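Local coordinates for protein tRNA (uracil(54)-C(5))-methyltransferase (Pyrococcus abyssi, PDB 2JJQ) that methylates C5 of uridine 54 in tRNA, using S-adenosyl-L-methionine as the methyl donor and forming 5-methyluridine, at residues A[228-233]-A[250-255]; A[259-264]-A[333-338]. All coordinates share one frame; numbering follows the deposited sequence.

Contact 1. Residues A[228-233]-A[250-255]; sequences SIYWSV and GKEFIR
Ser228 and Tyr230 each donate a hydrogen bond from the side-chain hydroxyl to a main-chain carbonyl of the turn that follows Gly250. Ser228 OG lies 2.8 Å from Lys251 O and meets it nearly end-on, with a C=O...OG angle of 160°; chi1 of 176° puts OG anti to the backbone N, where it meets this carbonyl. Ser228 CB packs separately on Ile254 CG2 at 3.8 Å. Two residues along the strand, Tyr230 OH donates to Glu252 O at 2.6 Å; the angle at the carbonyl is 130°, in its plane and on a lone pair, and the acceptor sits at the ring edge. These bonds and the buried Ser228, Tyr230 and Ile254 form the close side. The Glu252 side is looser: its extended chain touches the phenol through CG, 3.5 Å from Tyr230 OH, while a water donates to Tyr230 OH at 2.6 Å and only weakly to Glu252 OE2. Exposed Lys251 turns its amine away to a salt bridge with Glu205. Gly250, with positive phi, makes an antiparallel non-hydrogen-bonded pair with Ser228. Strand 228-233 runs between strands 206-212 and 244-250, and the turn after strand 244-250 places Phe253 against helix 322-335.

Contact 2. Residues A[259-264]-A[333-338]; sequences DDVDYL and EINNVD
Asn335 OD1 accepts two bonds: one from Asp262 N at 2.9 Å, with an N-H...O angle of 166° and the donor in the carbonyl plane on a lone pair, and one from a water at 2.6 Å that also donates to Asp260 O. The other half of the same amide donates in return, Asn335 ND2 lying 2.7 Å from Asp262 O. That bond is almost straight at 177°, and its acceptor lies in the amide plane, although ND2 is tilted somewhat from the plane of the Asp262 carbonyl. One side chain therefore satisfies both the N-H and the C=O of a single strand residue, and the paired bonds should fix the rotation of the amide. A further bond from ND2 to Asn331 O holds the group against its own helix. The Val261 side chain crosses that of Asn335 at about a right angle, with Val261 CG1 3.8 Å from Asn335 OD1.

Beside this polar pairing is an apolar patch. Ile334 CD1 sits 3.6 Å from Asp262 CB and 3.7 Å from Leu264 CG, the Leu264 and Ile334 side chains meeting tip to tip. Ile334 has CG1 between the backbone N and carbonyl carbon (chi1 66°), an arrangement that carries CD1 to the strand. The Asp262 carboxylate is engaged elsewhere, by Arg257 and Arg255. Tyr263, pointing away from the helix, bonds Thr303 O, near the cofactor site. Positive phi at Asn336 and a Schellman motif mark the helix C-terminus; the paired amide bonds dock a strand there, within the class I-like methyltransferase domain.

In the fold
From the N terminus, strand 228-233 comes first, and contact 1 closes a short loop of 16 residues, containing most of strand 244-250, when the chain returns at 250-255. Contact 2 opens only afterwards, at 259-264, and closes across 68 residues at the end of helix 322-335. The two are therefore in series, neither nested nor crossed. Their centres are 19 Å apart, yet the neighbouring antiparallel strands 254-258 and 261-265 join them directly: Arg255 NH1 forms a 2.6 Å salt bridge with Asp262 OD2. Phe253 CB, just before strand 254-258, also packs on Leu264 CD2. Together they tie the five-stranded sheet containing 228-233, through this hairpin, to helix 322-335 of the catalytic domain.

Contact 1. Residues A[228-233]-A[250-255]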
ATOM      1  N   SER A 228      -2.748  -1.988  21.443  1.00 13.71           N
ATOM      2  CA  SER A 228      -3.842  -1.015  21.225  1.00 13.04           C
ATOM      3  C   SER A 228      -5.064  -1.803  20.701  1.00 13.72           C
ATOM      4  O   SER A 228      -4.900  -2.649  19.790  1.00 13.18           O
ATOM      5  CB  SER A 228      -3.388   0.053  20.188  1.00 11.46           C
ATOM      6  OG  SER A 228      -4.439   0.954  19.867  1.00 14.10           O
ATOM      7  N   ILE A 229      -6.254  -1.601  21.297  1.00 13.44           N
ATOM      8  CA  ILE A 229      -7.503  -2.133  20.775  1.00 14.20           C
ATOM      9  C   ILE A 229      -8.423  -0.938  20.511  1.00 13.82           C
ATOM     10  O   ILE A 229      -8.607  -0.099  21.373  1.00 12.39           O
ATOM     11  CB  ILE A 229      -8.204  -3.056  21.764  1.00 15.03           C
ATOM     12  CG1 ILE A 229      -7.292  -4.224  22.144  1.00 15.84           C
ATOM     13  CG2 ILE A 229      -9.563  -3.495  21.145  1.00 15.06           C
ATOM     14  CD1 ILE A 229      -7.685  -4.866  23.501  1.00 15.60           C
ATOM     15  N   TYR A 230      -8.969  -0.843  19.310  1.00 13.28           N
ATOM     16  CA  TYR A 230      -9.848   0.235  18.941  1.00 13.09           C
ATOM     17  C   TYR A 230     -11.199  -0.347  18.550  1.00 15.28           C
ATOM     18  O   TYR A 230     -11.271  -1.484  18.023  1.00 15.93           O
ATOM     19  CB  TYR A 230      -9.304   0.950  17.719  1.00 15.49           C
ATOM     20  CG  TYR A 230      -8.518   2.201  18.056  1.00 11.63           C
ATOM     21  CD1 TYR A 230      -9.145   3.468  18.050  1.00 12.33           C
ATOM     22  CD2 TYR A 230      -7.186   2.128  18.365  1.00 12.33           C
ATOM     23  CE1 TYR A 230      -8.461   4.610  18.334  1.00 11.89           C
ATOM     24  CE2 TYR A 230      -6.467   3.286  18.652  1.00 12.56           C
ATOM     25  CZ  TYR A 230      -7.103   4.537  18.611  1.00 10.09           C
ATOM     26  OH  TYR A 230      -6.376   5.698  18.901  1.00 11.08           O
ATOM     27  N   TRP A 231     -12.243   0.424  18.840  1.00 14.48           N
ATOM     28  CA  TRP A 231     -13.574   0.202  18.323  1.00 14.62           C
ATOM     29  C   TRP A 231     -13.954   1.426  17.493  1.00 14.70           C
ATOM     30  O   TRP A 231     -13.928   2.538  18.008  1.00 15.07           O
ATOM     31  CB  TRP A 231     -14.556   0.026  19.488  1.00 13.41           C
ATOM     32  CG  TRP A 231     -15.990  -0.058  19.065  1.00 15.15           C
ATOM     33  CD1 TRP A 231     -16.502  -0.480  17.845  1.00 13.64           C
ATOM     34  CD2 TRP A 231     -17.106   0.306  19.866  1.00 17.40           C
ATOM     35  NE1 TRP A 231     -17.895  -0.408  17.869  1.00 17.96           N
ATOM     36  CE2 TRP A 231     -18.285   0.088  19.092  1.00 18.21           C
ATOM     37  CE3 TRP A 231     -17.233   0.737  21.199  1.00 18.96           C
ATOM     38  CZ2 TRP A 231     -19.571   0.301  19.616  1.00 19.69           C
ATOM     39  CZ3 TRP A 231     -18.514   0.989  21.700  1.00 21.70           C
ATOM     40  CH2 TRP A 231     -19.660   0.773  20.909  1.00 21.02           C
ATOM     41  N   SER A 232     -14.291   1.221  16.214  1.00 14.20           N
ATOM     42  CA  SER A 232     -14.678   2.283  15.305  1.00 16.19           C
ATOM     43  C   SER A 232     -16.068   1.927  14.775  1.00 16.63           C
ATOM     44  O   SER A 232     -16.363   0.774  14.554  1.00 17.19           O
ATOM     45  CB  SER A 232     -13.728   2.392  14.118  1.00 15.67           C
ATOM     46  OG  SER A 232     -12.391   2.648  14.546  1.00 16.64           O
ATOM     47  N   VAL A 233     -16.891   2.934  14.561  1.00 18.51           N
ATOM     48  CA  VAL A 233     -18.255   2.733  14.087  1.00 18.66           C
ATOM     49  C   VAL A 233     -18.373   3.398  12.729  1.00 20.01           C
ATOM     50  O   VAL A 233     -18.196   4.618  12.574  1.00 19.97           O
ATOM     51  CB  VAL A 233     -19.309   3.279  15.048  1.00 17.95           C
ATOM     52  CG1 VAL A 233     -20.694   3.161  14.407  1.00 17.80           C
ATOM     53  CG2 VAL A 233     -19.275   2.519  16.346  1.00 18.37           C
ATOM     54  N   GLY A 250      -5.696   0.584  25.916  1.00 13.84           N
ATOM     55  CA  GLY A 250      -4.247   0.505  25.727  1.00 13.15           C
ATOM     56  C   GLY A 250      -3.766   1.760  25.039  1.00 14.57           C
ATOM     57  O   GLY A 250      -4.254   2.852  25.323  1.00 15.12           O
ATOM     58  N   LYS A 251      -2.791   1.623  24.137  1.00 14.26           N
ATOM     59  CA  LYS A 251      -2.138   2.796  23.571  1.00 15.43           C
ATOM     60  C   LYS A 251      -3.014   3.505  22.546  1.00 13.82           C
ATOM     61  O   LYS A 251      -3.708   2.859  21.744  1.00 13.85           O
ATOM     62  CB  LYS A 251      -0.818   2.396  22.887  1.00 16.08           C
ATOM     63  CG  LYS A 251       0.231   1.846  23.814  1.00 19.14           C
ATOM     64  CD  LYS A 251       1.531   1.510  23.078  1.00 25.59           C
ATOM     65  CE  LYS A 251       2.285   0.366  23.809  1.00 30.01           C
ATOM     66  NZ  LYS A 251       3.767   0.563  23.924  1.00 33.64           N
ATOM     67  N   GLU A 252      -3.017   4.828  22.593  1.00 12.91           N
ATOM     68  CA  GLU A 252      -3.769   5.567  21.603  1.00 13.46           C
ATOM     69  C   GLU A 252      -3.132   5.333  20.210  1.00 14.16           C
ATOM     70  O   GLU A 252      -3.823   5.289  19.199  1.00 13.02           O
ATOM     71  CB  GLU A 252      -3.759   7.045  21.921  1.00 15.05           C
ATOM     72  CG  GLU A 252      -4.653   7.847  21.019  1.00 15.34           C
ATOM     73  CD  GLU A 252      -4.606   9.316  21.312  1.00 19.73           C
ATOM     74  OE1 GLU A 252      -3.691   9.751  22.018  1.00 17.89           O
ATOM     75  OE2 GLU A 252      -5.486  10.055  20.782  1.00 23.62           O
ATOM     76  N   PHE A 253      -1.813   5.198  20.169  1.00 13.84           N
ATOM     77  CA  PHE A 253      -1.140   4.965  18.858  1.00 13.92           C
ATOM     78  C   PHE A 253      -0.137   3.852  19.044  1.00 14.58           C
ATOM     79  O   PHE A 253       0.492   3.765  20.117  1.00 15.77           O
ATOM     80  CB  PHE A 253      -0.337   6.179  18.364  1.00 13.79           C
ATOM     81  CG  PHE A 253      -1.096   7.429  18.252  1.00 13.74           C
ATOM     82  CD1 PHE A 253      -1.772   7.726  17.094  1.00 11.88           C
ATOM     83  CD2 PHE A 253      -1.124   8.333  19.310  1.00 15.74           C
ATOM     84  CE1 PHE A 253      -2.498   8.954  16.963  1.00 12.46           C
ATOM     85  CE2 PHE A 253      -1.833   9.542  19.175  1.00 15.56           C
ATOM     86  CZ  PHE A 253      -2.495   9.838  18.029  1.00 14.91           C
ATOM     87  N   ILE A 254       0.040   2.988  18.046  1.00 13.43           N
ATOM     88  CA  ILE A 254       1.290   2.216  18.065  1.00 13.27           C
ATOM     89  C   ILE A 254       2.359   2.910  17.213  1.00 13.51           C
ATOM     90  O   ILE A 254       2.084   3.927  16.555  1.00 13.36           O
ATOM     91  CB  ILE A 254       1.105   0.751  17.601  1.00 13.54           C
ATOM     92  CG1 ILE A 254       0.617   0.712  16.140  1.00 13.95           C
ATOM     93  CG2 ILE A 254       0.093   0.032  18.616  1.00 11.62           C
ATOM     94  CD1 ILE A 254       0.661  -0.732  15.506  1.00 17.60           C
ATOM     95  N   ARG A 255       3.561   2.358  17.240  1.00 13.71           N
ATOM     96  CA  ARG A 255       4.620   2.943  16.431  1.00 14.67           C
ATOM     97  C   ARG A 255       5.243   1.936  15.490  1.00 13.45           C
ATOM     98  O   ARG A 255       5.382   0.733  15.796  1.00 13.37           O
ATOM     99  CB  ARG A 255       5.767   3.466  17.291  1.00 14.60           C
ATOM    100  CG  ARG A 255       5.443   4.698  18.094  1.00 18.21           C
ATOM    101  CD  ARG A 255       6.606   5.019  19.045  1.00 23.32           C
ATOM    102  NE  ARG A 255       6.186   6.120  19.949  1.00 31.23           N
ATOM    103  CZ  ARG A 255       6.987   7.117  20.365  1.00 33.39           C
ATOM    104  NH1 ARG A 255       8.263   7.192  19.974  1.00 33.40           N
ATOM    105  NH2 ARG A 255       6.517   8.051  21.177  1.00 31.61           N
TER
HETATM  106  O   HOH W   1      -7.598   8.035  18.878  1.00 20.48           O

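Contact 2. Residues A[259-264]-A[333-338]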
ATOM      1  N   ASP A 259      14.678   2.654  10.710  1.00 13.45           N
ATOM      2  CA  ASP A 259      15.995   2.998  11.262  1.00 14.08           C
ATOM      3  C   ASP A 259      15.823   3.624  12.672  1.00 15.24           C
ATOM      4  O   ASP A 259      15.409   2.923  13.636  1.00 16.29           O
ATOM      5  CB  ASP A 259      16.773   3.865  10.277  1.00 13.40           C
ATOM      6  CG  ASP A 259      17.235   3.086   9.046  1.00 15.77           C
ATOM      7  OD1 ASP A 259      17.404   1.838   9.122  1.00 17.43           O
ATOM      8  OD2 ASP A 259      17.435   3.709   7.981  1.00 16.51           O
ATOM      9  N   ASP A 260      16.098   4.922  12.826  1.00 14.19           N
ATOM     10  CA  ASP A 260      15.942   5.553  14.135  1.00 15.26           C
ATOM     11  C   ASP A 260      14.736   6.492  14.199  1.00 13.95           C
ATOM     12  O   ASP A 260      14.652   7.342  15.114  1.00 16.04           O
ATOM     13  CB  ASP A 260      17.204   6.334  14.481  1.00 16.31           C
ATOM     14  CG  ASP A 260      17.593   7.375  13.422  1.00 19.20           C
ATOM     15  OD1 ASP A 260      17.101   7.368  12.280  1.00 19.76           O
ATOM     16  OD2 ASP A 260      18.455   8.219  13.740  1.00 20.82           O
ATOM     17  N   VAL A 261      13.851   6.431  13.192  1.00 11.59           N
ATOM     18  CA  VAL A 261      12.749   7.402  13.160  1.00 11.97           C
ATOM     19  C   VAL A 261      11.431   6.706  13.497  1.00 12.88           C
ATOM     20  O   VAL A 261      11.134   5.681  12.859  1.00 13.26           O
ATOM     21  CB  VAL A 261      12.678   8.035  11.743  1.00 12.50           C
ATOM     22  CG1 VAL A 261      11.528   8.991  11.664  1.00 11.21           C
ATOM     23  CG2 VAL A 261      14.036   8.747  11.414  1.00 14.51           C
ATOM     24  N   ASP A 262      10.669   7.215  14.478  1.00 12.34           N
ATOM     25  CA  ASP A 262       9.413   6.586  14.890  1.00 14.55           C
ATOM     26  C   ASP A 262       8.256   7.273  14.148  1.00 14.37           C
ATOM     27  O   ASP A 262       8.338   8.480  13.856  1.00 15.87           O
ATOM     28  CB  ASP A 262       9.211   6.764  16.393  1.00 16.41           C
ATOM     29  CG  ASP A 262      10.029   5.785  17.229  1.00 21.39           C
ATOM     30  OD1 ASP A 262      10.613   4.814  16.696  1.00 24.19           O
ATOM     31  OD2 ASP A 262      10.039   5.987  18.450  1.00 28.00           O
ATOM     32  N   TYR A 263       7.205   6.509  13.850  1.00 12.74           N
ATOM     33  CA  TYR A 263       6.021   7.004  13.187  1.00 12.92           C
ATOM     34  C   TYR A 263       4.817   6.438  13.918  1.00 12.13           C
ATOM     35  O   TYR A 263       4.715   5.211  14.073  1.00 13.90           O
ATOM     36  CB  TYR A 263       5.946   6.549  11.741  1.00 12.80           C
ATOM     37  CG  TYR A 263       7.097   7.022  10.879  1.00 13.44           C
ATOM     38  CD1 TYR A 263       7.032   8.250  10.252  1.00 12.77           C
ATOM     39  CD2 TYR A 263       8.255   6.250  10.722  1.00 12.93           C
ATOM     40  CE1 TYR A 263       8.081   8.708   9.458  1.00 13.21           C
ATOM     41  CE2 TYR A 263       9.344   6.701   9.898  1.00 10.74           C
ATOM     42  CZ  TYR A 263       9.210   7.930   9.265  1.00 14.15           C
ATOM     43  OH  TYR A 263      10.199   8.419   8.446  1.00 14.94           O
ATOM     44  N   LEU A 264       3.912   7.325  14.311  1.00 12.85           N
ATOM     45  CA  LEU A 264       2.703   6.932  15.023  1.00 11.56           C
ATOM     46  C   LEU A 264       1.725   6.346  14.051  1.00 13.44           C
ATOM     47  O   LEU A 264       1.553   6.888  12.946  1.00 15.19           O
ATOM     48  CB  LEU A 264       2.049   8.173  15.669  1.00 13.52           C
ATOM     49  CG  LEU A 264       3.011   8.731  16.747  1.00 12.85           C
ATOM     50  CD1 LEU A 264       2.522  10.176  17.146  1.00 17.43           C
ATOM     51  CD2 LEU A 264       3.137   7.829  17.976  1.00 16.49           C
ATOM     52  N   GLU A 333       7.028  15.835  16.711  1.00 14.31           N
ATOM     53  CA  GLU A 333       7.163  15.966  18.149  1.00 15.26           C
ATOM     54  C   GLU A 333       7.862  14.744  18.780  1.00 14.98           C
ATOM     55  O   GLU A 333       8.814  14.907  19.551  1.00 16.27           O
ATOM     56  CB  GLU A 333       5.783  16.235  18.795  1.00 15.32           C
ATOM     57  CG  GLU A 333       5.190  17.640  18.458  1.00 18.32           C
ATOM     58  CD  GLU A 333       3.627  17.716  18.561  1.00 24.77           C
ATOM     59  OE1 GLU A 333       2.993  16.778  19.102  1.00 26.57           O
ATOM     60  OE2 GLU A 333       3.052  18.729  18.072  1.00 26.81           O
ATOM     61  N   ILE A 334       7.371  13.531  18.499  1.00 14.94           N
ATOM     62  CA  ILE A 334       7.932  12.364  19.131  1.00 14.37           C
ATOM     63  C   ILE A 334       9.378  12.066  18.706  1.00 15.57           C
ATOM     64  O   ILE A 334      10.128  11.365  19.433  1.00 16.49           O
ATOM     65  CB  ILE A 334       7.106  11.081  18.921  1.00 15.42           C
ATOM     66  CG1 ILE A 334       7.104  10.663  17.451  1.00 15.39           C
ATOM     67  CG2 ILE A 334       5.663  11.249  19.485  1.00 16.52           C
ATOM     68  CD1 ILE A 334       6.686   9.201  17.267  1.00 18.04           C
ATOM     69  N   ASN A 335       9.778  12.554  17.525  1.00 14.60           N
ATOM     70  CA  ASN A 335      11.182  12.375  17.102  1.00 14.99           C
ATOM     71  C   ASN A 335      12.106  13.543  17.435  1.00 16.54           C
ATOM     72  O   ASN A 335      13.321  13.462  17.157  1.00 16.36           O
ATOM     73  CB  ASN A 335      11.230  12.181  15.583  1.00 14.84           C
ATOM     74  CG  ASN A 335      10.710  10.845  15.190  1.00 13.67           C
ATOM     75  OD1 ASN A 335      11.377   9.814  15.413  1.00 13.95           O
ATOM     76  ND2 ASN A 335       9.514  10.816  14.624  1.00 14.93           N
ATOM     77  N   ASN A 336      11.529  14.612  17.979  1.00 17.18           N
ATOM     78  CA  ASN A 336      12.313  15.751  18.453  1.00 18.51           C
ATOM     79  C   ASN A 336      13.118  16.368  17.328  1.00 18.91           C
ATOM     80  O   ASN A 336      14.330  16.657  17.484  1.00 19.37           O
ATOM     81  CB  ASN A 336      13.244  15.279  19.566  1.00 20.14           C
ATOM     82  CG  ASN A 336      12.474  14.884  20.821  1.00 27.24           C
ATOM     83  OD1 ASN A 336      12.660  13.785  21.385  1.00 36.19           O
ATOM     84  ND2 ASN A 336      11.559  15.764  21.243  1.00 34.18           N
ATOM     85  N   VAL A 337      12.455  16.548  16.181  1.00 17.42           N
ATOM     86  CA  VAL A 337      13.088  17.188  15.038  1.00 17.49           C
ATOM     87  C   VAL A 337      12.365  18.510  14.795  1.00 18.25           C
ATOM     88  O   VAL A 337      11.336  18.809  15.427  1.00 18.26           O
ATOM     89  CB  VAL A 337      13.045  16.288  13.741  1.00 16.39           C
ATOM     90  CG1 VAL A 337      13.914  15.046  13.890  1.00 17.30           C
ATOM     91  CG2 VAL A 337      11.587  15.904  13.421  1.00 15.55           C
ATOM     92  N   ASP A 338      12.927  19.319  13.911  1.00 19.18           N
ATOM     93  CA  ASP A 338      12.359  20.628  13.634  1.00 21.11           C
ATOM     94  C   ASP A 338      11.997  20.648  12.169  1.00 20.80           C
ATOM     95  O   ASP A 338      12.847  20.899  11.331  1.00 22.11           O
ATOM     96  CB  ASP A 338      13.390  21.727  13.943  1.00 22.17           C
ATOM     97  CG  ASP A 338      12.809  23.139  13.822  1.00 25.23           C
ATOM     98  OD1 ASP A 338      11.753  23.304  13.201  1.00 26.98           O
ATOM     99  OD2 ASP A 338      13.397  24.110  14.343  1.00 30.86           O
TER
HETATM  100  O   HOH W   2      13.679   9.673  16.608  1.00 21.57           O